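Local coordinates for aminotransferase class I and II (Streptococcus suis 89/1591, PDB 3OP7), which transfers amino groups between amino acids and 2-oxo acids through a pyridoxal phosphate cofactor bound as a Schiff base to the enzyme, at the interface of chains A and B. Sequence-based numbering; all coordinates share one arbitrary frame. Chains: chain A/B, Aminotransferase class I and II.

Contact 1: the interface of chains A and B. Residues chain A 59, 252-256; chain B 88, 228, 230.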
ATOM      1  N   TYR A  59      -8.200  -9.250  -8.935  1.00 21.34           N
ATOM      2  CA  TYR A  59      -7.284  -9.172  -7.803  1.00 21.73           C
ATOM      3  C   TYR A  59      -6.085 -10.150  -7.921  1.00 22.84           C
ATOM      4  O   TYR A  59      -5.070  -9.954  -7.286  1.00 22.48           O
ATOM      5  CB  TYR A  59      -8.010  -9.304  -6.465  1.00 22.84           C
ATOM      6  CG  TYR A  59      -8.780  -8.040  -6.117  1.00 22.63           C
ATOM      7  CD1 TYR A  59      -8.134  -6.946  -5.506  1.00 21.50           C
ATOM      8  CD2 TYR A  59     -10.115  -7.904  -6.428  1.00 24.47           C
ATOM      9  CE1 TYR A  59      -8.869  -5.783  -5.207  1.00 21.33           C
ATOM     10  CE2 TYR A  59     -10.805  -6.743  -6.146  1.00 25.38           C
ATOM     11  CZ  TYR A  59     -10.134  -5.684  -5.500  1.00 23.00           C
ATOM     12  OH  TYR A  59     -10.842  -4.520  -5.185  1.00 22.54           O
HETATM   13  N   MSE A 252      -3.345  -2.938   1.592  1.00 21.22           N
HETATM   14  CA  MSE A 252      -3.036  -3.159   0.205  1.00 21.31           C
HETATM   15  C   MSE A 252      -4.052  -4.032  -0.568  1.00 21.12           C
HETATM   16  O   MSE A 252      -4.222  -3.815  -1.752  1.00 20.57           O
HETATM   17  CB  MSE A 252      -1.634  -3.723   0.069  1.00 21.97           C
HETATM   18  CG  MSE A 252      -1.476  -5.025   0.716  1.00 23.64           C
HETATM   19 SE   MSE A 252       0.205  -5.897   0.625  0.75 26.23          SE
HETATM   20  CE  MSE A 252       0.855  -4.866   2.157  1.00 29.75           C
ATOM     21  N   ILE A 253      -4.691  -4.976   0.131  1.00 20.41           N
ATOM     22  CA  ILE A 253      -5.357  -6.204  -0.444  1.00 20.80           C
ATOM     23  C   ILE A 253      -4.338  -7.149  -1.114  1.00 21.80           C
ATOM     24  O   ILE A 253      -4.193  -8.324  -0.711  1.00 21.99           O
ATOM     25  CB  ILE A 253      -6.546  -5.916  -1.386  1.00 20.29           C
ATOM     26  CG1 ILE A 253      -7.589  -5.049  -0.678  1.00 23.14           C
ATOM     27  CG2 ILE A 253      -7.163  -7.283  -1.872  1.00 20.57           C
ATOM     28  CD1 ILE A 253      -8.797  -4.698  -1.513  1.00 23.51           C
ATOM     29  N   CYS A 254      -3.688  -6.632  -2.143  1.00 21.82           N
ATOM     30  CA  CYS A 254      -2.686  -7.344  -2.893  1.00 22.62           C
ATOM     31  C   CYS A 254      -1.873  -6.340  -3.718  1.00 21.19           C
ATOM     32  O   CYS A 254      -2.214  -5.153  -3.864  1.00 20.21           O
ATOM     33  CB  CYS A 254      -3.377  -8.370  -3.827  1.00 22.02           C
ATOM     34  SG  CYS A 254      -4.559  -7.652  -4.846  1.00 24.84           S
ATOM     35  N   ALA A 255      -0.809  -6.852  -4.296  1.00 20.42           N
ATOM     36  CA  ALA A 255      -0.034  -6.099  -5.231  1.00 20.15           C
ATOM     37  C   ALA A 255      -0.540  -6.361  -6.622  1.00 20.79           C
ATOM     38  O   ALA A 255      -1.505  -7.153  -6.808  1.00 23.53           O
ATOM     39  CB  ALA A 255       1.425  -6.548  -5.117  1.00 17.78           C
ATOM     40  N   GLY A 256       0.034  -5.703  -7.633  1.00 21.39           N
ATOM     41  CA  GLY A 256      -0.605  -5.747  -8.967  1.00 20.77           C
ATOM     42  C   GLY A 256      -0.352  -7.020  -9.773  1.00 21.76           C
ATOM     43  O   GLY A 256       0.635  -7.699  -9.566  1.00 21.95           O
TER
ATOM     44  N   ASN B  88      -2.399   3.278  -4.029  1.00 20.80           N
ATOM     45  CA  ASN B  88      -2.568   1.854  -4.334  1.00 20.63           C
ATOM     46  C   ASN B  88      -3.979   1.389  -4.017  1.00 20.86           C
ATOM     47  O   ASN B  88      -4.265   0.848  -2.929  1.00 20.07           O
ATOM     48  CB  ASN B  88      -1.500   0.966  -3.683  1.00 20.77           C
ATOM     49  CG  ASN B  88      -1.540   0.980  -2.157  1.00 22.68           C
ATOM     50  OD1 ASN B  88      -1.643   2.049  -1.570  1.00 24.05           O
ATOM     51  ND2 ASN B  88      -1.437  -0.214  -1.510  1.00 25.70           N
ATOM     52  N   GLY B 228      -6.717  -5.182 -10.624  1.00 20.11           N
ATOM     53  CA  GLY B 228      -5.342  -5.740 -10.736  1.00 20.77           C
ATOM     54  C   GLY B 228      -4.218  -4.764 -11.027  1.00 20.65           C
ATOM     55  O   GLY B 228      -3.080  -5.152 -11.006  1.00 21.44           O
ATOM     56  N   ARG B 230      -4.212  -1.924  -9.063  1.00 20.05           N
ATOM     57  CA  ARG B 230      -4.100  -1.315  -7.755  1.00 19.69           C
ATOM     58  C   ARG B 230      -3.937   0.248  -7.880  1.00 20.04           C
ATOM     59  O   ARG B 230      -2.932   0.823  -7.450  1.00 19.27           O
ATOM     60  CB  ARG B 230      -2.967  -1.945  -6.908  1.00 20.27           C
ATOM     61  CG  ARG B 230      -2.869  -3.437  -6.889  1.00 20.89           C
ATOM     62  CD  ARG B 230      -4.106  -4.184  -6.437  1.00 20.91           C
ATOM     63  NE  ARG B 230      -4.599  -3.738  -5.156  1.00 20.33           N
ATOM     64  CZ  ARG B 230      -5.764  -3.150  -4.933  1.00 20.59           C
ATOM     65  NH1 ARG B 230      -6.651  -3.011  -5.899  1.00 21.72           N
ATOM     66  NH2 ARG B 230      -6.078  -2.784  -3.696  1.00 22.49           N
TER
HETATM   67  O   HOH W   1      -0.937  -2.485  -3.636  1.00 24.79           O

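Contact 2: the interface of chains A and B. Residues chain A 91, 115, 221, 227-228, 230; chain B 58-59, 252-254.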
ATOM      1  N   THR A  91       7.966  -1.092   1.560  1.00 19.50           N
ATOM      2  CA  THR A  91       7.101  -0.139   2.260  1.00 19.84           C
ATOM      3  C   THR A  91       5.905  -0.872   2.859  1.00 19.60           C
ATOM      4  O   THR A  91       5.613  -0.774   4.055  1.00 18.84           O
ATOM      5  CB  THR A  91       6.670   1.032   1.347  1.00 19.27           C
ATOM      6  OG1 THR A  91       7.833   1.758   0.867  1.00 20.29           O
ATOM      7  CG2 THR A  91       5.826   2.007   2.117  1.00 19.70           C
ATOM      8  N   TYR A 115      15.606   3.695   8.688  1.00 25.94           N
ATOM      9  CA  TYR A 115      14.409   4.006   7.870  1.00 24.13           C
ATOM     10  C   TYR A 115      13.196   4.379   8.731  1.00 24.64           C
ATOM     11  O   TYR A 115      12.844   3.661   9.675  1.00 24.07           O
ATOM     12  CB  TYR A 115      14.098   2.817   6.964  1.00 23.97           C
ATOM     13  CG  TYR A 115      13.272   3.213   5.758  1.00 23.29           C
ATOM     14  CD1 TYR A 115      13.801   4.042   4.801  1.00 24.45           C
ATOM     15  CD2 TYR A 115      11.989   2.747   5.573  1.00 22.77           C
ATOM     16  CE1 TYR A 115      13.081   4.420   3.694  1.00 26.76           C
ATOM     17  CE2 TYR A 115      11.289   3.077   4.467  1.00 22.11           C
ATOM     18  CZ  TYR A 115      11.816   3.946   3.526  1.00 25.73           C
ATOM     19  OH  TYR A 115      11.100   4.340   2.383  1.00 24.10           O
ATOM     20  N   SER A 221      13.122  -3.371  -5.218  1.00 23.26           N
ATOM     21  CA  SER A 221      13.288  -1.934  -5.525  1.00 24.85           C
ATOM     22  C   SER A 221      14.714  -1.444  -5.482  1.00 26.60           C
ATOM     23  O   SER A 221      15.137  -0.648  -6.335  1.00 28.37           O
ATOM     24  CB  SER A 221      12.426  -1.098  -4.570  1.00 24.06           C
ATOM     25  OG  SER A 221      11.090  -1.447  -4.696  1.00 24.16           O
ATOM     26  N   PRO A 227      11.968  -0.535  -8.720  1.00 20.57           N
ATOM     27  CA  PRO A 227      11.027   0.106  -7.794  1.00 20.55           C
ATOM     28  C   PRO A 227       9.598   0.296  -8.375  1.00 20.38           C
ATOM     29  O   PRO A 227       8.586   0.270  -7.632  1.00 20.09           O
ATOM     30  CB  PRO A 227      11.689   1.464  -7.466  1.00 22.40           C
ATOM     31  CG  PRO A 227      12.844   1.582  -8.322  1.00 23.02           C
ATOM     32  CD  PRO A 227      13.181   0.277  -8.957  1.00 21.28           C
ATOM     33  N   GLY A 228       9.529   0.495  -9.686  1.00 20.11           N
ATOM     34  CA  GLY A 228       8.264   0.867 -10.378  1.00 20.77           C
ATOM     35  C   GLY A 228       7.198  -0.204 -10.499  1.00 20.65           C
ATOM     36  O   GLY A 228       6.118   0.087 -10.942  1.00 21.44           O
ATOM     37  N   ARG A 230       6.516  -1.917  -7.579  1.00 20.05           N
ATOM     38  CA  ARG A 230       6.034  -1.909  -6.215  1.00 19.69           C
ATOM     39  C   ARG A 230       5.816  -3.380  -5.693  1.00 20.04           C
ATOM     40  O   ARG A 230       4.701  -3.773  -5.333  1.00 19.27           O
ATOM     41  CB  ARG A 230       4.760  -1.044  -6.047  1.00 20.27           C
ATOM     42  CG  ARG A 230       4.750   0.302  -6.698  1.00 20.89           C
ATOM     43  CD  ARG A 230       5.870   1.242  -6.308  1.00 20.91           C
ATOM     44  NE  ARG A 230       5.988   1.421  -4.881  1.00 20.33           N
ATOM     45  CZ  ARG A 230       7.019   1.058  -4.135  1.00 20.59           C
ATOM     46  NH1 ARG A 230       8.116   0.569  -4.681  1.00 21.72           N
ATOM     47  NH2 ARG A 230       6.981   1.279  -2.826  1.00 22.49           N
TER
ATOM     48  N   ASN B  58      11.540   3.011 -12.600  1.00 23.10           N
ATOM     49  CA  ASN B  58      11.917   3.715 -11.380  1.00 23.00           C
ATOM     50  C   ASN B  58      10.688   4.067 -10.559  1.00 22.25           C
ATOM     51  O   ASN B  58       9.627   3.454 -10.774  1.00 22.39           O
ATOM     52  CB  ASN B  58      12.831   4.915 -11.708  1.00 24.44           C
ATOM     53  CG  ASN B  58      12.164   5.936 -12.665  1.00 24.20           C
ATOM     54  OD1 ASN B  58      10.969   6.036 -12.738  1.00 26.36           O
ATOM     55  ND2 ASN B  58      13.040   6.725 -13.394  1.00 25.49           N
ATOM     56  N   TYR B  59      10.765   4.974  -9.593  1.00 21.34           N
ATOM     57  CA  TYR B  59       9.584   5.337  -8.817  1.00 21.73           C
ATOM     58  C   TYR B  59       8.517   6.095  -9.648  1.00 22.84           C
ATOM     59  O   TYR B  59       7.363   6.131  -9.277  1.00 22.48           O
ATOM     60  CB  TYR B  59       9.947   6.075  -7.529  1.00 22.84           C
ATOM     61  CG  TYR B  59      10.524   5.132  -6.484  1.00 22.63           C
ATOM     62  CD1 TYR B  59       9.678   4.371  -5.652  1.00 21.50           C
ATOM     63  CD2 TYR B  59      11.884   4.955  -6.350  1.00 24.47           C
ATOM     64  CE1 TYR B  59      10.241   3.496  -4.704  1.00 21.33           C
ATOM     65  CE2 TYR B  59      12.408   4.072  -5.429  1.00 25.38           C
ATOM     66  CZ  TYR B  59      11.530   3.356  -4.588  1.00 23.00           C
ATOM     67  OH  TYR B  59      12.062   2.485  -3.632  1.00 22.54           O
HETATM   68  N   MSE B 252       2.989   3.531   0.976  1.00 21.22           N
HETATM   69  CA  MSE B 252       3.063   3.114  -0.398  1.00 21.31           C
HETATM   70  C   MSE B 252       4.294   3.629  -1.181  1.00 21.12           C
HETATM   71  O   MSE B 252       4.751   2.934  -2.068  1.00 20.57           O
HETATM   72  CB  MSE B 252       1.779   3.480  -1.121  1.00 21.97           C
HETATM   73  CG  MSE B 252       1.538   4.922  -1.163  1.00 23.64           C
HETATM   74 SE   MSE B 252      -0.007   5.568  -2.050  0.75 26.23          SE
HETATM   75  CE  MSE B 252      -1.091   5.260  -0.449  1.00 29.75           C
ATOM     76  N   ILE B 253       4.786   4.818  -0.818  1.00 20.41           N
ATOM     77  CA  ILE B 253       5.649   5.716  -1.672  1.00 20.80           C
ATOM     78  C   ILE B 253       4.897   6.218  -2.921  1.00 21.80           C
ATOM     79  O   ILE B 253       4.723   7.441  -3.115  1.00 21.99           O
ATOM     80  CB  ILE B 253       7.023   5.122  -2.055  1.00 20.29           C
ATOM     81  CG1 ILE B 253       7.794   4.708  -0.800  1.00 23.14           C
ATOM     82  CG2 ILE B 253       7.824   6.180  -2.904  1.00 20.57           C
ATOM     83  CD1 ILE B 253       9.153   4.104  -1.060  1.00 23.51           C
ATOM     84  N   CYS B 254       4.504   5.271  -3.756  1.00 21.82           N
ATOM     85  CA  CYS B 254       3.774   5.530  -4.970  1.00 22.62           C
ATOM     86  C   CYS B 254       3.143   4.222  -5.461  1.00 21.19           C
ATOM     87  O   CYS B 254       3.439   3.110  -4.989  1.00 20.21           O
ATOM     88  CB  CYS B 254       4.743   6.093  -6.040  1.00 22.02           C
ATOM     89  SG  CYS B 254       6.103   5.078  -6.309  1.00 24.84           S
TER

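Contact 3: the interface of chains A and B. Residues chain A 49, 52-53, 57, 258; chain B 34, 38, 49, 52, 258.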
ATOM      1  N   TYR A  49       4.129 -10.450 -23.584  1.00 31.92           N
ATOM      2  CA  TYR A  49       2.953  -9.606 -23.834  1.00 32.47           C
ATOM      3  C   TYR A  49       1.708 -10.425 -24.146  1.00 33.57           C
ATOM      4  O   TYR A  49       0.609 -10.028 -23.781  1.00 32.98           O
ATOM      5  CB  TYR A  49       3.205  -8.612 -24.941  1.00 33.11           C
ATOM      6  CG  TYR A  49       4.266  -7.577 -24.572  1.00 34.44           C
ATOM      7  CD1 TYR A  49       4.204  -6.883 -23.381  1.00 32.13           C
ATOM      8  CD2 TYR A  49       5.319  -7.294 -25.442  1.00 35.62           C
ATOM      9  CE1 TYR A  49       5.206  -5.945 -23.028  1.00 32.16           C
ATOM     10  CE2 TYR A  49       6.274  -6.369 -25.121  1.00 35.91           C
ATOM     11  CZ  TYR A  49       6.236  -5.710 -23.942  1.00 33.90           C
ATOM     12  OH  TYR A  49       7.201  -4.791 -23.671  1.00 32.90           O
ATOM     13  N   LEU A  52       0.497 -11.607 -20.780  1.00 29.86           N
ATOM     14  CA  LEU A  52      -0.051 -10.456 -20.067  1.00 28.25           C
ATOM     15  C   LEU A  52      -1.399 -10.036 -20.617  1.00 27.50           C
ATOM     16  O   LEU A  52      -2.320  -9.797 -19.845  1.00 28.76           O
ATOM     17  CB  LEU A  52       0.906  -9.274 -20.151  1.00 27.55           C
ATOM     18  CG  LEU A  52       0.338  -7.951 -19.621  1.00 26.77           C
ATOM     19  CD1 LEU A  52       0.109  -8.040 -18.116  1.00 26.96           C
ATOM     20  CD2 LEU A  52       1.275  -6.753 -20.015  1.00 27.19           C
ATOM     21  N   GLN A  53      -1.483  -9.916 -21.929  1.00 29.16           N
ATOM     22  CA  GLN A  53      -2.615  -9.292 -22.623  1.00 30.28           C
ATOM     23  C   GLN A  53      -3.947 -10.010 -22.381  1.00 29.78           C
ATOM     24  O   GLN A  53      -5.007  -9.394 -22.367  1.00 28.97           O
ATOM     25  CB  GLN A  53      -2.314  -9.263 -24.119  1.00 32.07           C
ATOM     26  CG  GLN A  53      -3.376  -8.670 -24.994  1.00 37.62           C
ATOM     27  CD  GLN A  53      -2.848  -8.164 -26.341  1.00 41.11           C
ATOM     28  OE1 GLN A  53      -1.715  -7.683 -26.433  1.00 38.85           O
ATOM     29  NE2 GLN A  53      -3.687  -8.273 -27.393  1.00 40.08           N
ATOM     30  N   LEU A  57      -7.297  -8.612 -15.260  1.00 24.44           N
ATOM     31  CA  LEU A  57      -6.722  -7.687 -14.275  1.00 23.46           C
ATOM     32  C   LEU A  57      -7.758  -7.636 -13.108  1.00 23.42           C
ATOM     33  O   LEU A  57      -8.253  -6.568 -12.680  1.00 21.43           O
ATOM     34  CB  LEU A  57      -6.457  -6.331 -14.930  1.00 22.60           C
ATOM     35  CG  LEU A  57      -5.440  -6.363 -16.073  1.00 24.41           C
ATOM     36  CD1 LEU A  57      -5.422  -5.007 -16.822  1.00 24.64           C
ATOM     37  CD2 LEU A  57      -4.059  -6.730 -15.511  1.00 21.98           C
ATOM     38  N   PHE A 258       0.324  -7.269 -13.177  1.00 21.06           N
ATOM     39  CA  PHE A 258       1.500  -7.079 -14.036  1.00 21.22           C
ATOM     40  C   PHE A 258       2.705  -7.024 -13.152  1.00 20.60           C
ATOM     41  O   PHE A 258       3.749  -7.575 -13.485  1.00 20.63           O
ATOM     42  CB  PHE A 258       1.377  -5.780 -14.831  1.00 22.19           C
ATOM     43  CG  PHE A 258       2.628  -5.296 -15.461  1.00 21.50           C
ATOM     44  CD1 PHE A 258       3.496  -4.489 -14.743  1.00 22.61           C
ATOM     45  CD2 PHE A 258       2.962  -5.623 -16.779  1.00 21.19           C
ATOM     46  CE1 PHE A 258       4.643  -3.991 -15.327  1.00 22.83           C
ATOM     47  CE2 PHE A 258       4.146  -5.115 -17.358  1.00 23.56           C
ATOM     48  CZ  PHE A 258       4.951  -4.299 -16.624  1.00 23.90           C
TER
ATOM     49  N   LEU B  34      -6.202  -6.607 -20.540  1.00 28.15           N
ATOM     50  CA  LEU B  34      -5.599  -5.539 -21.334  1.00 29.57           C
ATOM     51  C   LEU B  34      -6.137  -5.588 -22.757  1.00 31.59           C
ATOM     52  O   LEU B  34      -6.475  -4.564 -23.330  1.00 32.31           O
ATOM     53  CB  LEU B  34      -4.058  -5.671 -21.298  1.00 31.27           C
ATOM     54  CG  LEU B  34      -3.260  -4.395 -21.441  1.00 33.62           C
ATOM     55  CD1 LEU B  34      -3.798  -3.293 -20.520  1.00 29.59           C
ATOM     56  CD2 LEU B  34      -1.767  -4.720 -21.185  1.00 27.44           C
ATOM     57  N   PHE B  38      -7.831  -2.503 -24.617  1.00 30.08           N
ATOM     58  CA  PHE B  38      -7.381  -1.961 -25.887  1.00 32.23           C
ATOM     59  C   PHE B  38      -8.543  -1.901 -26.874  1.00 34.30           C
ATOM     60  O   PHE B  38      -8.714  -0.906 -27.581  1.00 35.51           O
ATOM     61  CB  PHE B  38      -6.267  -2.815 -26.479  1.00 32.52           C
ATOM     62  CG  PHE B  38      -4.947  -2.755 -25.724  1.00 31.29           C
ATOM     63  CD1 PHE B  38      -4.513  -1.590 -25.134  1.00 34.22           C
ATOM     64  CD2 PHE B  38      -4.110  -3.855 -25.705  1.00 32.91           C
ATOM     65  CE1 PHE B  38      -3.286  -1.540 -24.504  1.00 32.78           C
ATOM     66  CE2 PHE B  38      -2.882  -3.805 -25.068  1.00 34.53           C
ATOM     67  CZ  PHE B  38      -2.469  -2.644 -24.475  1.00 33.90           C
ATOM     68  N   TYR B  49       2.729  -0.985 -25.962  1.00 31.92           N
ATOM     69  CA  TYR B  49       3.877  -1.782 -25.512  1.00 32.47           C
ATOM     70  C   TYR B  49       5.207  -1.105 -25.813  1.00 33.57           C
ATOM     71  O   TYR B  49       6.149  -1.240 -25.043  1.00 32.98           O
ATOM     72  CB  TYR B  49       3.861  -3.169 -26.106  1.00 33.11           C
ATOM     73  CG  TYR B  49       2.681  -4.005 -25.616  1.00 34.44           C
ATOM     74  CD1 TYR B  49       2.392  -4.115 -24.271  1.00 32.13           C
ATOM     75  CD2 TYR B  49       1.873  -4.697 -26.518  1.00 35.62           C
ATOM     76  CE1 TYR B  49       1.279  -4.867 -23.820  1.00 32.16           C
ATOM     77  CE2 TYR B  49       0.814  -5.450 -26.089  1.00 35.91           C
ATOM     78  CZ  TYR B  49       0.507  -5.533 -24.776  1.00 33.90           C
ATOM     79  OH  TYR B  49      -0.548  -6.302 -24.395  1.00 32.90           O
ATOM     80  N   LEU B  52       5.576   1.481 -23.097  1.00 29.86           N
ATOM     81  CA  LEU B  52       5.852   0.783 -21.843  1.00 28.25           C
ATOM     82  C   LEU B  52       7.269   0.249 -21.790  1.00 27.50           C
ATOM     83  O   LEU B  52       7.944   0.420 -20.782  1.00 28.76           O
ATOM     84  CB  LEU B  52       4.881  -0.374 -21.655  1.00 27.55           C
ATOM     85  CG  LEU B  52       5.213  -1.304 -20.481  1.00 26.77           C
ATOM     86  CD1 LEU B  52       5.050  -0.562 -19.158  1.00 26.96           C
ATOM     87  CD2 LEU B  52       4.340  -2.608 -20.547  1.00 27.19           C
ATOM     88  N   PHE B 258       3.522   0.856 -14.609  1.00 21.06           N
ATOM     89  CA  PHE B 258       2.598   0.245 -15.574  1.00 21.22           C
ATOM     90  C   PHE B 258       1.205   0.505 -15.097  1.00 20.60           C
ATOM     91  O   PHE B 258       0.317   0.795 -15.892  1.00 20.63           O
ATOM     92  CB  PHE B 258       2.845  -1.259 -15.671  1.00 22.19           C
ATOM     93  CG  PHE B 258       1.773  -2.041 -16.330  1.00 21.50           C
ATOM     94  CD1 PHE B 258       0.702  -2.511 -15.586  1.00 22.61           C
ATOM     95  CD2 PHE B 258       1.810  -2.334 -17.698  1.00 21.19           C
ATOM     96  CE1 PHE B 258      -0.282  -3.279 -16.173  1.00 22.83           C
ATOM     97  CE2 PHE B 258       0.788  -3.111 -18.285  1.00 23.56           C
ATOM     98  CZ  PHE B 258      -0.227  -3.578 -17.507  1.00 23.90           C
TER
HETATM   99  O   HOH W   2      -4.291  -8.031 -18.915  1.00 24.47           O

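Contact 1: the interface of chains A and B
B:Arg230 reaches from its own subunit into the bend of A:Met252 to A:Gly256, where its guanidinium group meets backbone carbonyls. From CB the chain leaves with CG anti to the carbonyl carbon (chi1 -45°) and folds again at chi2 and chi3, bringing the head round to the partner chain. B:Arg230 CG packs 3.8 Å from A:Gly256 CA. B:Arg230 CD lies 3.8 Å from A:Cys254 SG. B:Arg230 NE donates to A:Cys254 O at 3.1 Å, a bent bond (137° at H) with the nitrogen above the carbonyl plane. B:Arg230 NH2 makes the straighter bond to A:Met252 O, 2.9 Å and 162° at H; NE also has a weak bond to this oxygen. Both acceptors lie near the guanidinium plane, which should fix its rotation. On the other branch, B:Arg230 NH1 lies 3.6 Å from ring carbon CE1 of A:Tyr59. Between the two accepting residues, A:Ile253 CB lies 3.9 Å from B:Arg230 NH2. Beside the arginine, a water bridges A:Cys254 O and the side-chain amide ND2 of B:Asn88, so A:Cys254 O is shared by arginine and solvent. A:Met252 is modelled as selenomethionine. The site ties the loop before helix 257-268 of one subunit to the segment just beyond the cofactor lysine of the other, and probably helps shape the active site at the dimer interface.

Contact 2: the interface of chains A and B
A:Pro227 and B:Tyr59 meet ring to ring: A:Pro227 CB sits over the centre of one tyrosine face, 3.4 Å from the B:Tyr59 ring centroid, in a CH-pi contact. The proline crosses the tyrosine at about a right angle. At the edge of the B:Tyr59 ring, in its plane, lies the sulfur of B:Cys254. The guanidinium of A:Arg230 is turned 53° from the tyrosine ring, with CD1 of B:Tyr59 above one face and offset toward the rim. At its edge, in plane, lie B:Met252 O, B:Cys254 O, A:Pro227 O and A:Thr91 OG1. A:Arg230 NH1 donates to A:Pro227 O at 3.0 Å, nearly straight (172° at H) and on a carbonyl lone pair. One 3-10 turn, 227-229, thus packs its proline on the partner and steadies the arginine. In related aminotransferases the equivalents of A:Arg230 and, from the partner subunit, B:Tyr59 contact the cofactor phosphate, a role likely here too. A:Pro227 CG also touches B:Asn58 CA, at 3.8 Å. B:Ile253 points into chain A with CG1 anti to its carbonyl carbon (chi1 -55°) and CD1 extended beyond. B:Ile253 CD1 lies 4.0 Å from A:Tyr115 OH. At the start of helix 89-101, A:Thr91 OG1 comes 3.3 Å from B:Ile253 CD1.

Contact 3: the interface of chains A and B
A:Tyr49 and B:Tyr49 face each other from helices 45-53 with the same helical backbone angles, while A:Phe258 and B:Phe258 meet near the starts of helices 257-268. The phenylalanine rings stack almost parallel, 7° apart, with centroids 3.7 Å from each other. CG of each lies over the centre of the other ring; A:Phe258 CB lies 3.3 Å from B:Phe258 CE1, and the reverse pair matches, a tight fit. With CG anti to the backbone N (chi1 165°), each ring is carried across to lie on its copy. The tyrosine pair is stacked with more offset and tilt (planes 21° apart), centroids 4.2 Å apart: the side chains slide past each other in opposite directions, and CD1 of each lies above the other's rim. A:Leu52 sends CD2 tip to tip toward B:Phe258 CE2, and A:Leu52 CD2 also packs on B:Leu34 CD2, 3.8 Å away. Its backbone oxygen is joined through a water to B:Leu34 N, the first residue of helix 34-41, with 2.8 Å from A:Leu52 O to the water. A:Gln53, extended beyond CG, brings its amide oxygen to the edge of the B:Tyr49 ring, in plane. There the phenol OH of B:Tyr49 donates to A:Gln53 OE1 at 2.7 Å, tilted from the carbonyl plane.

Contact 1 and contact 2 hold two-fold copies of one motif, their C-alpha centres about 14 Å apart: residues 59, 228, 230 and 252-254 occur in both with the chains exchanged. Contact 3 lies about 15 Å from contact 1 and 20 Å from contact 2, and its paired aromatics face their own copies. The loop of contact 1 runs directly into helix 257-268, which supplies the phenylalanine pair of contact 3, while residues 57-59 run from contact 3 to the other two. Polar anchoring near the cofactor and aromatic packing on the symmetry axis may therefore support the same dimer.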